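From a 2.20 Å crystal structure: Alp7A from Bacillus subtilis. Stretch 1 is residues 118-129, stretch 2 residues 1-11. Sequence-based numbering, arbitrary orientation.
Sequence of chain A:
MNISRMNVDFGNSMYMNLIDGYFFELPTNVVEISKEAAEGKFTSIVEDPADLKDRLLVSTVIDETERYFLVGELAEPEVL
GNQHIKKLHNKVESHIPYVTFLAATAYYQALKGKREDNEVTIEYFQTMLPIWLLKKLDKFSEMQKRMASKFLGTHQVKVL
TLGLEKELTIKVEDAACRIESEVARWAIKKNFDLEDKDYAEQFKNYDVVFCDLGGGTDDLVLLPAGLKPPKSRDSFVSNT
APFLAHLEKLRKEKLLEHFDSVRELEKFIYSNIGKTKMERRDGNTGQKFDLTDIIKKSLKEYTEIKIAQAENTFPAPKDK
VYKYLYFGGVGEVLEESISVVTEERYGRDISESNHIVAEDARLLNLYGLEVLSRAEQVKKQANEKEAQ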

ATOM      1  N   ASN A 118       5.284  17.960 -22.128  1.00 43.14           N
ATOM      2  CA  ASN A 118       6.100  18.111 -20.921  1.00 42.49           C
ATOM      3  C   ASN A 118       5.325  18.559 -19.682  1.00 45.37           C
ATOM      4  O   ASN A 118       5.922  19.017 -18.707  1.00 44.16           O
ATOM      5  CB  ASN A 118       7.238  19.099 -21.177  1.00 42.48           C
ATOM      6  CG  ASN A 118       8.201  18.614 -22.249  1.00 52.09           C
ATOM      7  OD1 ASN A 118       8.575  17.446 -22.276  1.00 57.47           O
ATOM      8  ND2 ASN A 118       8.595  19.511 -23.144  1.00 55.78           N
ATOM      9  N   GLU A 119       4.002  18.418 -19.710  1.00 42.07           N
ATOM     10  CA  GLU A 119       3.185  18.919 -18.612  1.00 39.34           C
ATOM     11  C   GLU A 119       2.083  17.946 -18.242  1.00 40.23           C
ATOM     12  O   GLU A 119       1.417  17.393 -19.118  1.00 38.73           O
ATOM     13  CB  GLU A 119       2.573  20.281 -18.968  1.00 50.02           C
ATOM     14  CG  GLU A 119       2.466  21.236 -17.775  1.00 64.87           C
ATOM     15  CD  GLU A 119       1.492  22.377 -18.009  1.00 75.40           C
ATOM     16  OE1 GLU A 119       1.944  23.541 -18.118  1.00 77.07           O
ATOM     17  OE2 GLU A 119       0.272  22.105 -18.068  1.00 78.99           O
ATOM     18  N   VAL A 120       1.900  17.747 -16.937  1.00 32.83           N
ATOM     19  CA  VAL A 120       0.816  16.925 -16.413  1.00 31.71           C
ATOM     20  C   VAL A 120      -0.002  17.721 -15.406  1.00 35.12           C
ATOM     21  O   VAL A 120       0.555  18.261 -14.443  1.00 34.80           O
ATOM     22  CB  VAL A 120       1.342  15.632 -15.724  1.00 31.56           C
ATOM     23  CG1 VAL A 120       0.206  14.896 -15.005  1.00 30.39           C
ATOM     24  CG2 VAL A 120       2.006  14.727 -16.737  1.00 35.70           C
ATOM     25  N   THR A 121      -1.310  17.804 -15.642  1.00 33.58           N
ATOM     26  CA  THR A 121      -2.251  18.307 -14.648  1.00 30.20           C
ATOM     27  C   THR A 121      -3.026  17.158 -13.972  1.00 28.71           C
ATOM     28  O   THR A 121      -3.519  16.247 -14.632  1.00 32.35           O
ATOM     29  CB  THR A 121      -3.263  19.307 -15.270  1.00 42.77           C
ATOM     30  OG1 THR A 121      -3.789  18.761 -16.485  1.00 52.72           O
ATOM     31  CG2 THR A 121      -2.600  20.629 -15.573  1.00 33.22           C
ATOM     32  N   ILE A 122      -3.112  17.207 -12.646  1.00 30.76           N
ATOM     33  CA  ILE A 122      -3.871  16.242 -11.863  1.00 27.78           C
ATOM     34  C   ILE A 122      -5.005  16.968 -11.123  1.00 32.66           C
ATOM     35  O   ILE A 122      -4.748  17.840 -10.282  1.00 31.39           O
ATOM     36  CB  ILE A 122      -2.979  15.505 -10.833  1.00 27.45           C
ATOM     37  CG1 ILE A 122      -1.872  14.724 -11.539  1.00 27.92           C
ATOM     38  CG2 ILE A 122      -3.815  14.580  -9.950  1.00 23.43           C
ATOM     39  CD1 ILE A 122      -0.726  14.362 -10.627  1.00 24.09           C
ATOM     40  N   GLU A 123      -6.251  16.626 -11.442  1.00 33.91           N
ATOM     41  CA  GLU A 123      -7.396  17.335 -10.859  1.00 39.10           C
ATOM     42  C   GLU A 123      -7.534  17.018  -9.381  1.00 35.27           C
ATOM     43  O   GLU A 123      -7.765  17.906  -8.572  1.00 35.84           O
ATOM     44  CB  GLU A 123      -8.686  16.975 -11.589  1.00 40.06           C
ATOM     45  CG  GLU A 123      -8.681  17.377 -13.050  1.00 46.62           C
ATOM     46  CD  GLU A 123     -10.022  17.152 -13.723  1.00 55.93           C
ATOM     47  OE1 GLU A 123     -11.053  17.157 -13.020  1.00 63.15           O
ATOM     48  OE2 GLU A 123     -10.040  16.972 -14.955  1.00 60.60           O
ATOM     49  N   TYR A 124      -7.351  15.746  -9.040  1.00 28.43           N
ATOM     50  CA  TYR A 124      -7.587  15.275  -7.687  1.00 27.27           C
ATOM     51  C   TYR A 124      -6.556  14.218  -7.285  1.00 26.18           C
ATOM     52  O   TYR A 124      -6.573  13.101  -7.798  1.00 29.89           O
ATOM     53  CB  TYR A 124      -9.009  14.714  -7.570  1.00 22.60           C
ATOM     54  CG  TYR A 124      -9.466  14.515  -6.148  1.00 31.61           C
ATOM     55  CD1 TYR A 124      -9.635  15.606  -5.296  1.00 33.55           C
ATOM     56  CD2 TYR A 124      -9.757  13.241  -5.655  1.00 25.95           C
ATOM     57  CE1 TYR A 124     -10.071  15.443  -3.982  1.00 36.76           C
ATOM     58  CE2 TYR A 124     -10.192  13.065  -4.334  1.00 33.17           C
ATOM     59  CZ  TYR A 124     -10.342  14.168  -3.506  1.00 35.32           C
ATOM     60  OH  TYR A 124     -10.773  14.004  -2.213  1.00 32.62           O
ATOM     61  N   PHE A 125      -5.640  14.605  -6.403  1.00 22.71           N
ATOM     62  CA  PHE A 125      -4.634  13.702  -5.854  1.00 25.13           C
ATOM     63  C   PHE A 125      -5.092  13.274  -4.477  1.00 28.44           C
ATOM     64  O   PHE A 125      -5.567  14.100  -3.686  1.00 25.12           O
ATOM     65  CB  PHE A 125      -3.257  14.384  -5.773  1.00 24.32           C
ATOM     66  CG  PHE A 125      -2.176  13.540  -5.114  1.00 24.49           C
ATOM     67  CD1 PHE A 125      -1.981  13.569  -3.737  1.00 21.09           C
ATOM     68  CD2 PHE A 125      -1.331  12.736  -5.885  1.00 23.48           C
ATOM     69  CE1 PHE A 125      -0.989  12.803  -3.141  1.00 19.58           C
ATOM     70  CE2 PHE A 125      -0.340  11.969  -5.294  1.00 21.04           C
ATOM     71  CZ  PHE A 125      -0.166  12.000  -3.934  1.00 19.68           C
ATOM     72  N   GLN A 126      -4.922  11.993  -4.175  1.00 23.20           N
ATOM     73  CA  GLN A 126      -5.329  11.496  -2.887  1.00 25.85           C
ATOM     74  C   GLN A 126      -4.317  10.468  -2.391  1.00 24.46           C
ATOM     75  O   GLN A 126      -3.863   9.582  -3.141  1.00 19.90           O
ATOM     76  CB  GLN A 126      -6.738  10.902  -2.986  1.00 32.79           C
ATOM     77  CG  GLN A 126      -7.529  10.948  -1.730  1.00 36.35           C
ATOM     78  CD  GLN A 126      -8.944  10.417  -1.897  1.00 33.71           C
ATOM     79  OE1 GLN A 126      -9.824  10.753  -1.108  1.00 33.41           O
ATOM     80  NE2 GLN A 126      -9.164   9.570  -2.912  1.00 21.26           N
ATOM     81  N   THR A 127      -3.937  10.614  -1.133  1.00 21.03           N
ATOM     82  CA  THR A 127      -3.122   9.612  -0.468  1.00 20.45           C
ATOM     83  C   THR A 127      -3.656   9.446   0.964  1.00 24.56           C
ATOM     84  O   THR A 127      -4.836   9.748   1.236  1.00 22.07           O
ATOM     85  CB  THR A 127      -1.602   9.975  -0.511  1.00 20.29           C
ATOM     86  OG1 THR A 127      -0.837   8.893   0.026  1.00 22.17           O
ATOM     87  CG2 THR A 127      -1.277  11.281   0.250  1.00 20.35           C
ATOM     88  N   MET A 128      -2.831   8.942   1.871  1.00 26.64           N
ATOM     89  CA  MET A 128      -3.291   8.681   3.233  1.00 28.48           C
ATOM     90  C   MET A 128      -2.092   8.574   4.167  1.00 28.70           C
ATOM     91  O   MET A 128      -0.954   8.525   3.705  1.00 32.69           O
ATOM     92  CB  MET A 128      -4.154   7.403   3.283  1.00 27.16           C
ATOM     93  CG  MET A 128      -3.637   6.294   2.388  1.00 32.18           C
ATOM     94  SD  MET A 128      -4.705   4.849   2.184  1.00 31.29           S
ATOM     95  CE  MET A 128      -3.833   4.020   0.868  1.00 48.19           C
ATOM     96  N   LEU A 129      -2.346   8.554   5.474  1.00 26.31           N
ATOM     97  CA  LEU A 129      -1.282   8.404   6.475  1.00 26.67           C
ATOM     98  C   LEU A 129      -1.521   7.195   7.384  1.00 28.13           C
ATOM     99  O   LEU A 129      -2.661   6.907   7.747  1.00 37.97           O
ATOM    100  CB  LEU A 129      -1.165   9.659   7.340  1.00 24.67           C
ATOM    101  CG  LEU A 129      -0.501  10.879   6.707  1.00 29.58           C
ATOM    102  CD1 LEU A 129      -0.422  11.983   7.738  1.00 23.94           C
ATOM    103  CD2 LEU A 129       0.880  10.506   6.188  1.00 24.85           C
TER
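Stretch 2, residues 1-11: MNISRMNVDFG

Stretch 2 runs alongside stretch 1 as a parallel β-strand partner. Both chains are extended, and both turn a corner at the same level, at Glu-123 and Ser-4, where the backbone leaves β values (psi near -45°). Beyond the corner, strand 5-10 follows strand 124-129 at 18° between their directions, with a closest axis approach of 4.7 Å. The register is constant: CA of Thr-121 lies 4.9 Å from CA of Asn-2, and CA of Gln-126 lies 4.7 Å from CA of Asn-7.

The backbone ladder starts with Met-1 N, which donates to Glu-119 O at 2.8 Å. Met-1 O accepts from Thr-121 N at 2.9 Å. Thr-121 O then accepts from Ile-3 N (2.7 Å), and Ile-3 O accepts from Glu-123 N (2.9 Å). At the corner the ladder loosens: Tyr-124 N reaches Ser-4 O at 3.3 Å, a weak, bent bond. Regular pairing resumes with Met-6 N to Tyr-124 O (2.9 Å), Gln-126 N to Met-6 O (2.7 Å) and Val-8 N to Gln-126 O (2.7 Å).

Val-8 O is satisfied by a side chain, Thr-127 OG1, at 2.9 Å. Further on, a water bridges the strands, accepting from Phe-10 N at 2.9 Å and donating to Met-128 O at 3.1 Å.

Gln-126 and Asn-7 point to the same face, where Gln-126 NE2 donates to Asn-7 OD1 at 2.8 Å. Asn-7 ND2 and Gln-126 OE1 are satisfied elsewhere in the structure. Asn-2 ND2 makes a weak bond to Glu-123 OE2 at 3.5 Å.

Ile-122, Ile-3, Phe-125 and Met-6 share the other face, which is apolar. Ile-122 CD1 touches Met-6 SD at 3.9 Å, and Phe-125 CE2 packs on Val-8 CG2 at 3.7 Å.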

ATOM      1  N   MET A   1      -0.734  16.495 -20.647  1.00 43.92           N
ATOM      2  CA  MET A   1      -1.558  15.362 -20.243  1.00 39.71           C
ATOM      3  C   MET A   1      -2.414  15.702 -19.030  1.00 41.42           C
ATOM      4  O   MET A   1      -1.924  16.265 -18.052  1.00 42.02           O
ATOM      5  CB  MET A   1      -0.692  14.137 -19.927  1.00 37.20           C
ATOM      6  CG  MET A   1      -1.429  13.075 -19.116  1.00 34.50           C
ATOM      7  SD  MET A   1      -0.428  11.700 -18.496  1.00 39.08           S
ATOM      8  CE  MET A   1      -0.279  10.716 -19.979  1.00 30.77           C
ATOM      9  N   ASN A   2      -3.694  15.351 -19.096  1.00 37.80           N
ATOM     10  CA  ASN A   2      -4.588  15.575 -17.978  1.00 35.15           C
ATOM     11  C   ASN A   2      -5.035  14.292 -17.272  1.00 34.70           C
ATOM     12  O   ASN A   2      -5.556  13.370 -17.898  1.00 37.97           O
ATOM     13  CB  ASN A   2      -5.819  16.349 -18.438  1.00 40.53           C
ATOM     14  CG  ASN A   2      -6.837  16.484 -17.337  1.00 49.33           C
ATOM     15  OD1 ASN A   2      -6.655  17.272 -16.409  1.00 49.93           O
ATOM     16  ND2 ASN A   2      -7.895  15.685 -17.402  1.00 53.59           N
ATOM     17  N   ILE A   3      -4.838  14.261 -15.957  1.00 31.81           N
ATOM     18  CA  ILE A   3      -5.235  13.146 -15.100  1.00 33.70           C
ATOM     19  C   ILE A   3      -6.380  13.543 -14.166  1.00 38.70           C
ATOM     20  O   ILE A   3      -6.277  14.545 -13.463  1.00 40.85           O
ATOM     21  CB  ILE A   3      -4.061  12.663 -14.234  1.00 32.09           C
ATOM     22  CG1 ILE A   3      -2.970  12.044 -15.096  1.00 30.91           C
ATOM     23  CG2 ILE A   3      -4.531  11.658 -13.167  1.00 28.61           C
ATOM     24  CD1 ILE A   3      -1.765  11.671 -14.280  1.00 24.13           C
ATOM     25  N   SER A   4      -7.455  12.759 -14.134  1.00 35.91           N
ATOM     26  CA  SER A   4      -8.624  13.120 -13.338  1.00 33.34           C
ATOM     27  C   SER A   4      -8.463  12.731 -11.872  1.00 37.79           C
ATOM     28  O   SER A   4      -8.756  13.528 -10.979  1.00 42.87           O
ATOM     29  CB  SER A   4      -9.887  12.464 -13.904  1.00 28.24           C
ATOM     30  OG  SER A   4     -10.122  12.906 -15.223  1.00 44.54           O
ATOM     31  N   ARG A   5      -8.022  11.499 -11.629  1.00 30.30           N
ATOM     32  CA  ARG A   5      -7.912  10.964 -10.275  1.00 26.18           C
ATOM     33  C   ARG A   5      -6.579  10.257 -10.090  1.00 27.92           C
ATOM     34  O   ARG A   5      -6.208   9.384 -10.886  1.00 30.90           O
ATOM     35  CB  ARG A   5      -9.055   9.975  -9.973  1.00 28.69           C
ATOM     36  CG  ARG A   5     -10.472  10.520 -10.208  1.00 38.00           C
ATOM     37  CD  ARG A   5     -11.557   9.450  -9.958  1.00 37.79           C
ATOM     38  NE  ARG A   5     -11.152   8.131 -10.462  1.00 39.33           N
ATOM     39  CZ  ARG A   5     -11.235   7.754 -11.733  1.00 33.62           C
ATOM     40  NH1 ARG A   5     -11.718   8.589 -12.635  1.00 36.45           N
ATOM     41  NH2 ARG A   5     -10.827   6.547 -12.105  1.00 35.67           N
ATOM     42  N   MET A   6      -5.847  10.627  -9.052  1.00 26.54           N
ATOM     43  CA  MET A   6      -4.658   9.868  -8.713  1.00 24.57           C
ATOM     44  C   MET A   6      -4.625   9.546  -7.224  1.00 26.38           C
ATOM     45  O   MET A   6      -4.608  10.441  -6.380  1.00 29.59           O
ATOM     46  CB  MET A   6      -3.392  10.616  -9.117  1.00 20.47           C
ATOM     47  CG  MET A   6      -2.131   9.892  -8.674  1.00 19.88           C
ATOM     48  SD  MET A   6      -0.697  10.613  -9.446  1.00 28.84           S
ATOM     49  CE  MET A   6       0.605   9.535  -8.845  1.00 20.25           C
ATOM     50  N   ASN A   7      -4.611   8.250  -6.936  1.00 25.63           N
ATOM     51  CA  ASN A   7      -4.678   7.715  -5.590  1.00 22.87           C
ATOM     52  C   ASN A   7      -3.420   6.934  -5.252  1.00 22.74           C
ATOM     53  O   ASN A   7      -3.014   6.059  -6.001  1.00 21.94           O
ATOM     54  CB  ASN A   7      -5.912   6.830  -5.452  1.00 23.70           C
ATOM     55  CG  ASN A   7      -7.203   7.617  -5.636  1.00 25.55           C
ATOM     56  OD1 ASN A   7      -7.430   8.639  -4.971  1.00 23.62           O
ATOM     57  ND2 ASN A   7      -8.047   7.153  -6.538  1.00 23.39           N
ATOM     58  N   VAL A   8      -2.804   7.246  -4.124  1.00 20.73           N
ATOM     59  CA  VAL A   8      -1.481   6.697  -3.816  1.00 19.82           C
ATOM     60  C   VAL A   8      -1.481   6.085  -2.430  1.00 27.46           C
ATOM     61  O   VAL A   8      -1.956   6.704  -1.476  1.00 27.90           O
ATOM     62  CB  VAL A   8      -0.381   7.789  -3.905  1.00 24.63           C
ATOM     63  CG1 VAL A   8       0.920   7.284  -3.397  1.00 23.91           C
ATOM     64  CG2 VAL A   8      -0.229   8.273  -5.350  1.00 26.00           C
ATOM     65  N   ASP A   9      -0.987   4.850  -2.356  1.00 23.17           N
ATOM     66  CA  ASP A   9      -0.691   4.152  -1.114  1.00 24.13           C
ATOM     67  C   ASP A   9       0.834   4.126  -0.967  1.00 25.61           C
ATOM     68  O   ASP A   9       1.507   3.372  -1.674  1.00 27.63           O
ATOM     69  CB  ASP A   9      -1.267   2.726  -1.148  1.00 22.85           C
ATOM     70  CG  ASP A   9      -1.160   1.994   0.196  1.00 32.25           C
ATOM     71  OD1 ASP A   9      -0.289   2.325   1.031  1.00 30.24           O
ATOM     72  OD2 ASP A   9      -1.961   1.058   0.410  1.00 36.74           O
ATOM     73  N   PHE A  10       1.391   4.970  -0.098  1.00 26.50           N
ATOM     74  CA  PHE A  10       2.828   4.900   0.178  1.00 27.48           C
ATOM     75  C   PHE A  10       3.104   3.787   1.194  1.00 31.02           C
ATOM     76  O   PHE A  10       3.269   4.052   2.386  1.00 31.33           O
ATOM     77  CB  PHE A  10       3.366   6.234   0.713  1.00 28.47           C
ATOM     78  CG  PHE A  10       3.287   7.368  -0.261  1.00 31.24           C
ATOM     79  CD1 PHE A  10       4.122   7.406  -1.372  1.00 30.77           C
ATOM     80  CD2 PHE A  10       2.400   8.422  -0.051  1.00 28.02           C
ATOM     81  CE1 PHE A  10       4.060   8.454  -2.267  1.00 26.84           C
ATOM     82  CE2 PHE A  10       2.330   9.474  -0.945  1.00 29.22           C
ATOM     83  CZ  PHE A  10       3.160   9.492  -2.055  1.00 33.21           C
ATOM     84  N   GLY A  11       3.121   2.540   0.737  1.00 32.98           N
ATOM     85  CA  GLY A  11       3.368   1.426   1.635  1.00 30.99           C
ATOM     86  C   GLY A  11       4.815   1.357   2.078  1.00 38.22           C
ATOM     87  O   GLY A  11       5.666   2.083   1.569  1.00 39.22           O
TER
HETATM   88  O   HOH W   1      -0.151   5.898   2.235  0.86 23.60           O